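Local coordinates for protein uncharacterized peptidase Lmo0363 (Listeria monocytogenes, PDB 3L4E) that is probably a serine-type peptidase related to peptidase E, cutting peptide bonds, at residues Asn4-Ser9 and Thr19-Asn24; Ser37-Val42 and Thr90-Gln95. All coordinates share one frame; numbering follows the deposited sequence.

Contact 1: Asn4-Ser9 and Thr19-Asn24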
ATOM      1  N   ASN A   4       5.889 -10.967   3.577  1.00 21.64           N
ATOM      2  CA  ASN A   4       5.322 -10.396   4.793  1.00 19.07           C
ATOM      3  C   ASN A   4       4.643  -9.082   4.443  1.00 16.06           C
ATOM      4  O   ASN A   4       5.317  -8.091   4.167  1.00 17.95           O
ATOM      5  CB  ASN A   4       6.427 -10.155   5.822  1.00 21.16           C
ATOM      6  CG  ASN A   4       7.135 -11.431   6.224  1.00 25.36           C
ATOM      7  OD1 ASN A   4       6.624 -12.206   7.021  1.00 26.66           O
ATOM      8  ND2 ASN A   4       8.314 -11.659   5.663  1.00 25.72           N
ATOM      9  N   LEU A   5       3.311  -9.081   4.436  1.00 14.54           N
ATOM     10  CA  LEU A   5       2.540  -7.921   4.017  1.00 14.76           C
ATOM     11  C   LEU A   5       1.458  -7.618   5.031  1.00 13.89           C
ATOM     12  O   LEU A   5       0.849  -8.533   5.587  1.00 14.38           O
ATOM     13  CB  LEU A   5       1.864  -8.174   2.666  1.00 16.07           C
ATOM     14  CG  LEU A   5       2.616  -8.941   1.576  1.00 16.93           C
ATOM     15  CD1 LEU A   5       1.694  -9.179   0.376  1.00 19.00           C
ATOM     16  CD2 LEU A   5       3.867  -8.196   1.164  1.00 16.70           C
ATOM     17  N   PHE A   6       1.213  -6.331   5.253  1.00 10.97           N
ATOM     18  CA  PHE A   6       0.086  -5.877   6.060  1.00 10.42           C
ATOM     19  C   PHE A   6      -0.704  -4.927   5.176  1.00 12.29           C
ATOM     20  O   PHE A   6      -0.191  -3.872   4.811  1.00 11.18           O
ATOM     21  CB  PHE A   6       0.619  -5.150   7.297  1.00 12.16           C
ATOM     22  CG  PHE A   6      -0.444  -4.609   8.212  1.00 11.52           C
ATOM     23  CD1 PHE A   6      -0.926  -5.378   9.268  1.00 12.31           C
ATOM     24  CD2 PHE A   6      -0.950  -3.328   8.035  1.00 11.79           C
ATOM     25  CE1 PHE A   6      -1.889  -4.879  10.135  1.00 14.19           C
ATOM     26  CE2 PHE A   6      -1.925  -2.821   8.902  1.00 13.16           C
ATOM     27  CZ  PHE A   6      -2.390  -3.598   9.948  1.00 12.49           C
ATOM     28  N   LEU A   7      -1.924  -5.315   4.798  1.00 12.66           N
ATOM     29  CA  LEU A   7      -2.728  -4.506   3.881  1.00 13.30           C
ATOM     30  C   LEU A   7      -3.906  -3.871   4.614  1.00 12.64           C
ATOM     31  O   LEU A   7      -4.551  -4.513   5.438  1.00 15.30           O
ATOM     32  CB  LEU A   7      -3.219  -5.351   2.695  1.00 14.20           C
ATOM     33  CG  LEU A   7      -2.142  -6.156   1.965  1.00 13.65           C
ATOM     34  CD1 LEU A   7      -2.728  -6.943   0.771  1.00 16.48           C
ATOM     35  CD2 LEU A   7      -1.025  -5.230   1.501  1.00 16.62           C
ATOM     36  N   THR A   8      -4.190  -2.613   4.304  1.00 11.93           N
ATOM     37  CA  THR A   8      -5.189  -1.855   5.041  1.00 12.97           C
ATOM     38  C   THR A   8      -5.866  -0.838   4.120  1.00 14.47           C
ATOM     39  O   THR A   8      -5.304  -0.473   3.088  1.00 14.60           O
ATOM     40  CB  THR A   8      -4.520  -1.143   6.263  1.00 14.47           C
ATOM     41  OG1 THR A   8      -5.471  -0.305   6.932  1.00 18.37           O
ATOM     42  CG2 THR A   8      -3.349  -0.285   5.817  1.00 16.72           C
ATOM     43  N   SER A   9      -7.067  -0.393   4.485  1.00 15.74           N
ATOM     44  CA  SER A   9      -7.735   0.717   3.801  1.00 17.51           C
ATOM     45  C   SER A   9      -7.313   2.050   4.401  1.00 17.58           C
ATOM     46  O   SER A   9      -7.369   3.092   3.745  1.00 21.49           O
ATOM     47  CB  SER A   9      -9.256   0.606   3.934  1.00 19.14           C
ATOM     48  OG  SER A   9      -9.750  -0.626   3.458  1.00 23.99           O
ATOM     49  N   THR A  19       0.201  -3.577  15.498  1.00 15.68           N
ATOM     50  CA  THR A  19       1.030  -3.971  16.631  1.00 18.68           C
ATOM     51  C   THR A  19       0.802  -5.432  17.028  1.00 16.09           C
ATOM     52  O   THR A  19       1.691  -6.064  17.573  1.00 20.00           O
ATOM     53  CB  THR A  19       0.841  -3.047  17.852  1.00 17.53           C
ATOM     54  OG1 THR A  19      -0.522  -3.092  18.286  1.00 18.05           O
ATOM     55  CG2 THR A  19       1.197  -1.616  17.497  1.00 16.55           C
ATOM     56  N   GLU A  20      -0.388  -5.963  16.756  1.00 18.17           N
ATOM     57  CA  GLU A  20      -0.609  -7.402  16.881  1.00 19.22           C
ATOM     58  C   GLU A  20       0.214  -8.157  15.835  1.00 21.27           C
ATOM     59  O   GLU A  20       0.798  -9.189  16.121  1.00 24.75           O
ATOM     60  CB  GLU A  20      -2.099  -7.742  16.730  1.00 18.81           C
ATOM     61  CG  GLU A  20      -2.406  -9.225  16.760  1.00 26.24           C
ATOM     62  CD  GLU A  20      -3.871  -9.525  16.486  1.00 30.77           C
ATOM     63  OE1 GLU A  20      -4.716  -8.629  16.698  1.00 30.16           O
ATOM     64  OE2 GLU A  20      -4.177 -10.661  16.067  1.00 42.22           O
ATOM     65  N   PHE A  21       0.261  -7.625  14.620  1.00 21.17           N
ATOM     66  CA  PHE A  21       0.972  -8.271  13.514  1.00 22.10           C
ATOM     67  C   PHE A  21       2.495  -8.322  13.726  1.00 22.67           C
ATOM     68  O   PHE A  21       3.129  -9.362  13.500  1.00 23.77           O
ATOM     69  CB  PHE A  21       0.627  -7.537  12.211  1.00 21.73           C
ATOM     70  CG  PHE A  21       1.208  -8.159  10.969  1.00 21.27           C
ATOM     71  CD1 PHE A  21       0.807  -9.417  10.550  1.00 20.83           C
ATOM     72  CD2 PHE A  21       2.123  -7.461  10.195  1.00 21.64           C
ATOM     73  CE1 PHE A  21       1.328  -9.982   9.392  1.00 21.91           C
ATOM     74  CE2 PHE A  21       2.652  -8.018   9.031  1.00 21.77           C
ATOM     75  CZ  PHE A  21       2.254  -9.281   8.630  1.00 25.48           C
ATOM     76  N   GLU A  22       3.071  -7.204  14.178  1.00 21.32           N
ATOM     77  CA  GLU A  22       4.525  -7.056  14.271  1.00 22.22           C
ATOM     78  C   GLU A  22       5.008  -6.513  15.632  1.00 24.11           C
ATOM     79  O   GLU A  22       4.561  -5.459  16.061  1.00 23.81           O
ATOM     80  CB  GLU A  22       4.986  -6.120  13.152  1.00 24.90           C
ATOM     81  CG  GLU A  22       6.484  -5.864  13.087  1.00 31.72           C
ATOM     82  CD  GLU A  22       7.257  -6.995  12.443  1.00 37.07           C
ATOM     83  OE1 GLU A  22       6.633  -7.915  11.875  1.00 37.89           O
ATOM     84  OE2 GLU A  22       8.503  -6.953  12.493  1.00 34.53           O
ATOM     85  N   SER A  23       5.940  -7.222  16.281  1.00 28.41           N
ATOM     86  CA  SER A  23       6.455  -6.824  17.600  1.00 30.19           C
ATOM     87  C   SER A  23       7.776  -6.047  17.576  1.00 32.67           C
ATOM     88  O   SER A  23       8.405  -5.899  16.528  1.00 31.63           O
ATOM     89  CB  SER A  23       6.626  -8.048  18.502  1.00 34.73           C
ATOM     90  OG  SER A  23       5.368  -8.555  18.887  1.00 41.49           O
ATOM     91  N   ASN A  24       8.187  -5.572  18.754  1.00 32.15           N
ATOM     92  CA  ASN A  24       9.462  -4.872  18.952  1.00 35.29           C
ATOM     93  C   ASN A  24       9.754  -3.800  17.912  1.00 31.63           C
ATOM     94  O   ASN A  24      10.807  -3.789  17.273  1.00 31.37           O
ATOM     95  CB  ASN A  24      10.621  -5.865  19.034  1.00 37.56           C
ATOM     96  CG  ASN A  24      10.437  -6.878  20.146  1.00 42.35           C
ATOM     97  OD1 ASN A  24      10.399  -8.081  19.898  1.00 41.19           O
ATOM     98  ND2 ASN A  24      10.311  -6.393  21.380  1.00 39.53           N
TER
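F21, on the last turn of helix 15-21, reaches onto F6 and the backbone of L5 on strand 4-8. The strand belongs to the mainly parallel sheet of this peptidase S51 fold, and helix 15-21 is the next element along the chain. F6 and F21 have the nearest CA atoms across the contact, 7.9 Å apart. Starting at F21, CB already touches the strand partner, lying 4.0 Å from F6 CD1. CG also lies against F6 CD1. CD2 comes nearest to F6, 3.8 Å from the same CD1, with F6 CB a little farther off. CE2 lies 3.9 Å from F6 CB and about as far from L5 O. CZ, at the tip, reaches past F6 to the main chain of L5. F21 holds CG anti to its own N (chi1 -176°), and this trans torsion carries the ring down to the strand. F6 has the same first torsion (chi1 179°), yet the two side chains slide past each other in opposite directions. Their rings end up oblique, with planes at 46° and centroids 5.6 Å apart. Between the two phenylalanines the contact is carbon on carbon; L5 adds a polar carbonyl oxygen beside the ring tip. F6 is buried, and F18 of the same helix meets its ring edge-to-face. F194 and the cation of R196, both on the neighbouring strand 191-196, also pack on the F21 ring. R196 NH2 hydrogen-bonds to F21 O as well, so one arginine holds both the ring and the end of the helix. L5 takes part through its carbonyl, while its CB points away from the helix. The closest approach of the whole contact is there, with L5 O 3.4 Å from F21 CZ.

Contact 2: Ser37-Val42 and Thr90-Gln95; sequences STVEEV and TFFLLQ
V39 sets its CG1 methyl squarely over one face of the F92 ring. This is a CH-pi contact between the loop 37-42 and the first turns of helix 90-100. The loop leads from strand 29-33 to helix 44-55, and the contact lies at the surface, away from the predicted catalytic residues. CG1 lies 3.7 Å from the ring centroid and only 5° off the ring normal. It is nearly equidistant from all six ring carbons. The valine rotamer explains this: chi1 of -65° places CG1 beside the backbone N, opposite the carbonyl carbon. The other methyl, CG2, packs nearer the root of the phenylalanine, 3.9 Å from F92 CB. T38 comes to the ring from another direction, and its side chain crosses that of F92 at about a right angle. Its chi1 of 63° puts OG1 between the backbone N and the carbonyl carbon, 3.4 Å from F92 CE2. This hydroxyl also hydrogen-bonds to T35 O, which helps fix its rotation. The loop turns back on itself here, with E40 N bonded to S37 O at 3.1 Å. K141 NZ hydrogen-bonds to V39 O and so ties down the main chain of the same residue. The two segments meet through apolar carbons and one hydroxyl oxygen, so their attraction is mostly dispersion and CH-pi, which is weak and depends on close fit.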
ATOM      1  N   SER A  37      -0.226   9.881  -3.089  1.00 16.72           N
ATOM      2  CA  SER A  37      -0.988  11.005  -2.553  1.00 16.96           C
ATOM      3  C   SER A  37      -0.630  12.346  -3.185  1.00 16.35           C
ATOM      4  O   SER A  37      -1.352  13.332  -3.003  1.00 18.19           O
ATOM      5  CB  SER A  37      -0.783  11.109  -1.042  1.00 17.07           C
ATOM      6  OG  SER A  37       0.480  11.697  -0.748  1.00 19.15           O
ATOM      7  N   THR A  38       0.479  12.402  -3.910  1.00 16.58           N
ATOM      8  CA  THR A  38       0.999  13.692  -4.373  1.00 18.92           C
ATOM      9  C   THR A  38       0.180  14.327  -5.496  1.00 22.53           C
ATOM     10  O   THR A  38       0.353  15.503  -5.809  1.00 27.77           O
ATOM     11  CB  THR A  38       2.482  13.602  -4.794  1.00 23.34           C
ATOM     12  OG1 THR A  38       2.622  12.712  -5.912  1.00 24.35           O
ATOM     13  CG2 THR A  38       3.350  13.124  -3.619  1.00 19.19           C
ATOM     14  N   VAL A  39      -0.710  13.548  -6.101  1.00 21.88           N
ATOM     15  CA  VAL A  39      -1.588  14.062  -7.149  1.00 23.19           C
ATOM     16  C   VAL A  39      -3.028  14.162  -6.643  1.00 22.86           C
ATOM     17  O   VAL A  39      -3.944  14.458  -7.402  1.00 26.20           O
ATOM     18  CB  VAL A  39      -1.539  13.183  -8.416  1.00 20.85           C
ATOM     19  CG1 VAL A  39      -0.149  13.237  -9.044  1.00 24.13           C
ATOM     20  CG2 VAL A  39      -1.940  11.743  -8.086  1.00 24.48           C
ATOM     21  N   GLU A  40      -3.217  13.912  -5.351  1.00 24.16           N
ATOM     22  CA  GLU A  40      -4.539  13.945  -4.747  1.00 22.03           C
ATOM     23  C   GLU A  40      -4.770  15.271  -4.047  1.00 22.93           C
ATOM     24  O   GLU A  40      -3.826  15.907  -3.566  1.00 22.73           O
ATOM     25  CB  GLU A  40      -4.685  12.811  -3.729  1.00 21.19           C
ATOM     26  CG  GLU A  40      -4.516  11.433  -4.322  1.00 23.70           C
ATOM     27  CD  GLU A  40      -5.636  11.079  -5.268  1.00 29.06           C
ATOM     28  OE1 GLU A  40      -6.608  10.442  -4.814  1.00 41.87           O
ATOM     29  OE2 GLU A  40      -5.555  11.448  -6.460  1.00 32.27           O
ATOM     30  N   GLU A  41      -6.036  15.661  -3.965  1.00 18.56           N
ATOM     31  CA  GLU A  41      -6.404  16.967  -3.438  1.00 21.69           C
ATOM     32  C   GLU A  41      -6.814  16.961  -1.967  1.00 21.13           C
ATOM     33  O   GLU A  41      -6.822  18.008  -1.325  1.00 21.49           O
ATOM     34  CB  GLU A  41      -7.496  17.575  -4.313  1.00 24.65           C
ATOM     35  CG  GLU A  41      -7.016  17.765  -5.756  1.00 28.70           C
ATOM     36  CD  GLU A  41      -8.029  18.430  -6.645  1.00 36.18           C
ATOM     37  OE1 GLU A  41      -9.104  17.841  -6.868  1.00 40.26           O
ATOM     38  OE2 GLU A  41      -7.738  19.542  -7.134  1.00 40.20           O
ATOM     39  N   VAL A  42      -7.154  15.789  -1.438  1.00 20.95           N
ATOM     40  CA  VAL A  42      -7.484  15.654  -0.022  1.00 19.11           C
ATOM     41  C   VAL A  42      -6.682  14.485   0.549  1.00 19.21           C
ATOM     42  O   VAL A  42      -6.890  13.330   0.158  1.00 20.10           O
ATOM     43  CB  VAL A  42      -8.992  15.420   0.179  1.00 19.89           C
ATOM     44  CG1 VAL A  42      -9.315  15.263   1.663  1.00 25.61           C
ATOM     45  CG2 VAL A  42      -9.800  16.564  -0.454  1.00 21.40           C
ATOM     46  N   THR A  90      -3.869   5.195  -7.284  1.00 14.16           N
ATOM     47  CA  THR A  90      -3.163   3.943  -7.550  1.00 13.64           C
ATOM     48  C   THR A  90      -2.442   3.964  -8.891  1.00 17.03           C
ATOM     49  O   THR A  90      -1.358   3.404  -9.020  1.00 14.95           O
ATOM     50  CB  THR A  90      -4.103   2.712  -7.516  1.00 15.78           C
ATOM     51  OG1 THR A  90      -4.901   2.746  -6.334  1.00 16.46           O
ATOM     52  CG2 THR A  90      -3.301   1.399  -7.539  1.00 16.47           C
ATOM     53  N   PHE A  91      -3.046   4.597  -9.896  1.00 16.65           N
ATOM     54  CA  PHE A  91      -2.436   4.618 -11.223  1.00 16.58           C
ATOM     55  C   PHE A  91      -1.151   5.444 -11.246  1.00 17.06           C
ATOM     56  O   PHE A  91      -0.150   5.025 -11.816  1.00 16.63           O
ATOM     57  CB  PHE A  91      -3.440   5.073 -12.282  1.00 18.54           C
ATOM     58  CG  PHE A  91      -4.604   4.146 -12.412  1.00 19.05           C
ATOM     59  CD1 PHE A  91      -4.552   3.057 -13.266  1.00 25.04           C
ATOM     60  CD2 PHE A  91      -5.749   4.341 -11.648  1.00 22.33           C
ATOM     61  CE1 PHE A  91      -5.621   2.188 -13.365  1.00 27.75           C
ATOM     62  CE2 PHE A  91      -6.821   3.479 -11.747  1.00 23.94           C
ATOM     63  CZ  PHE A  91      -6.757   2.402 -12.602  1.00 29.26           C
ATOM     64  N   PHE A  92      -1.168   6.599 -10.597  1.00 18.27           N
ATOM     65  CA  PHE A  92       0.044   7.409 -10.531  1.00 15.46           C
ATOM     66  C   PHE A  92       1.149   6.675  -9.775  1.00 13.07           C
ATOM     67  O   PHE A  92       2.312   6.669 -10.202  1.00 16.76           O
ATOM     68  CB  PHE A  92      -0.227   8.763  -9.886  1.00 17.33           C
ATOM     69  CG  PHE A  92       0.967   9.658  -9.876  1.00 18.10           C
ATOM     70  CD1 PHE A  92       1.438  10.214 -11.059  1.00 22.79           C
ATOM     71  CD2 PHE A  92       1.646   9.918  -8.698  1.00 17.96           C
ATOM     72  CE1 PHE A  92       2.553  11.027 -11.063  1.00 25.34           C
ATOM     73  CE2 PHE A  92       2.759  10.729  -8.692  1.00 19.40           C
ATOM     74  CZ  PHE A  92       3.218  11.284  -9.875  1.00 21.47           C
ATOM     75  N   LEU A  93       0.783   6.052  -8.658  1.00 15.12           N
ATOM     76  CA  LEU A  93       1.720   5.235  -7.891  1.00 13.88           C
ATOM     77  C   LEU A  93       2.374   4.149  -8.749  1.00 12.27           C
ATOM     78  O   LEU A  93       3.605   4.030  -8.795  1.00 14.05           O
ATOM     79  CB  LEU A  93       1.014   4.617  -6.684  1.00 13.59           C
ATOM     80  CG  LEU A  93       1.793   3.599  -5.846  1.00 13.83           C
ATOM     81  CD1 LEU A  93       3.017   4.216  -5.178  1.00 15.31           C
ATOM     82  CD2 LEU A  93       0.860   2.964  -4.813  1.00 14.35           C
ATOM     83  N   LEU A  94       1.563   3.348  -9.429  1.00 14.63           N
ATOM     84  CA  LEU A  94       2.104   2.258 -10.242  1.00 16.28           C
ATOM     85  C   LEU A  94       2.953   2.814 -11.382  1.00 15.94           C
ATOM     86  O   LEU A  94       4.013   2.276 -11.706  1.00 15.13           O
ATOM     87  CB  LEU A  94       0.978   1.386 -10.797  1.00 15.65           C
ATOM     88  CG  LEU A  94       1.424   0.142 -11.568  1.00 16.85           C
ATOM     89  CD1 LEU A  94       2.301  -0.746 -10.702  1.00 19.02           C
ATOM     90  CD2 LEU A  94       0.205  -0.634 -12.098  1.00 18.98           C
ATOM     91  N   GLN A  95       2.485   3.903 -11.977  1.00 16.35           N
ATOM     92  CA  GLN A  95       3.225   4.562 -13.042  1.00 15.56           C
ATOM     93  C   GLN A  95       4.640   4.923 -12.607  1.00 17.02           C
ATOM     94  O   GLN A  95       5.604   4.643 -13.312  1.00 17.36           O
ATOM     95  CB  GLN A  95       2.485   5.815 -13.504  1.00 16.67           C
ATOM     96  CG  GLN A  95       3.234   6.612 -14.544  1.00 18.18           C
ATOM     97  CD  GLN A  95       2.452   7.822 -14.962  1.00 21.07           C
ATOM     98  OE1 GLN A  95       1.548   7.724 -15.787  1.00 22.78           O
ATOM     99  NE2 GLN A  95       2.762   8.970 -14.363  1.00 25.11           N
TER

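In the fold
Contacts 1 and 2 lie on opposite sides of the chain's centre, with their own centres about 23 Å apart. They share no secondary-structure element. Contact 1 is buried and joins a helix to an inner strand of the large sheet. Contact 2 lies at the surface and joins a loop after strand 29-33 to helix 90-100. Both rely on a phenylalanine projecting from a helix. In contact 1 it meets another ring and a main-chain carbonyl; in contact 2 it meets a methyl and a hydroxyl. Contact 1 is also nearer the probable catalytic centre: the F6 side chain is about 11 Å from that of S120, whereas contact 2 lies away from the predicted catalytic residues.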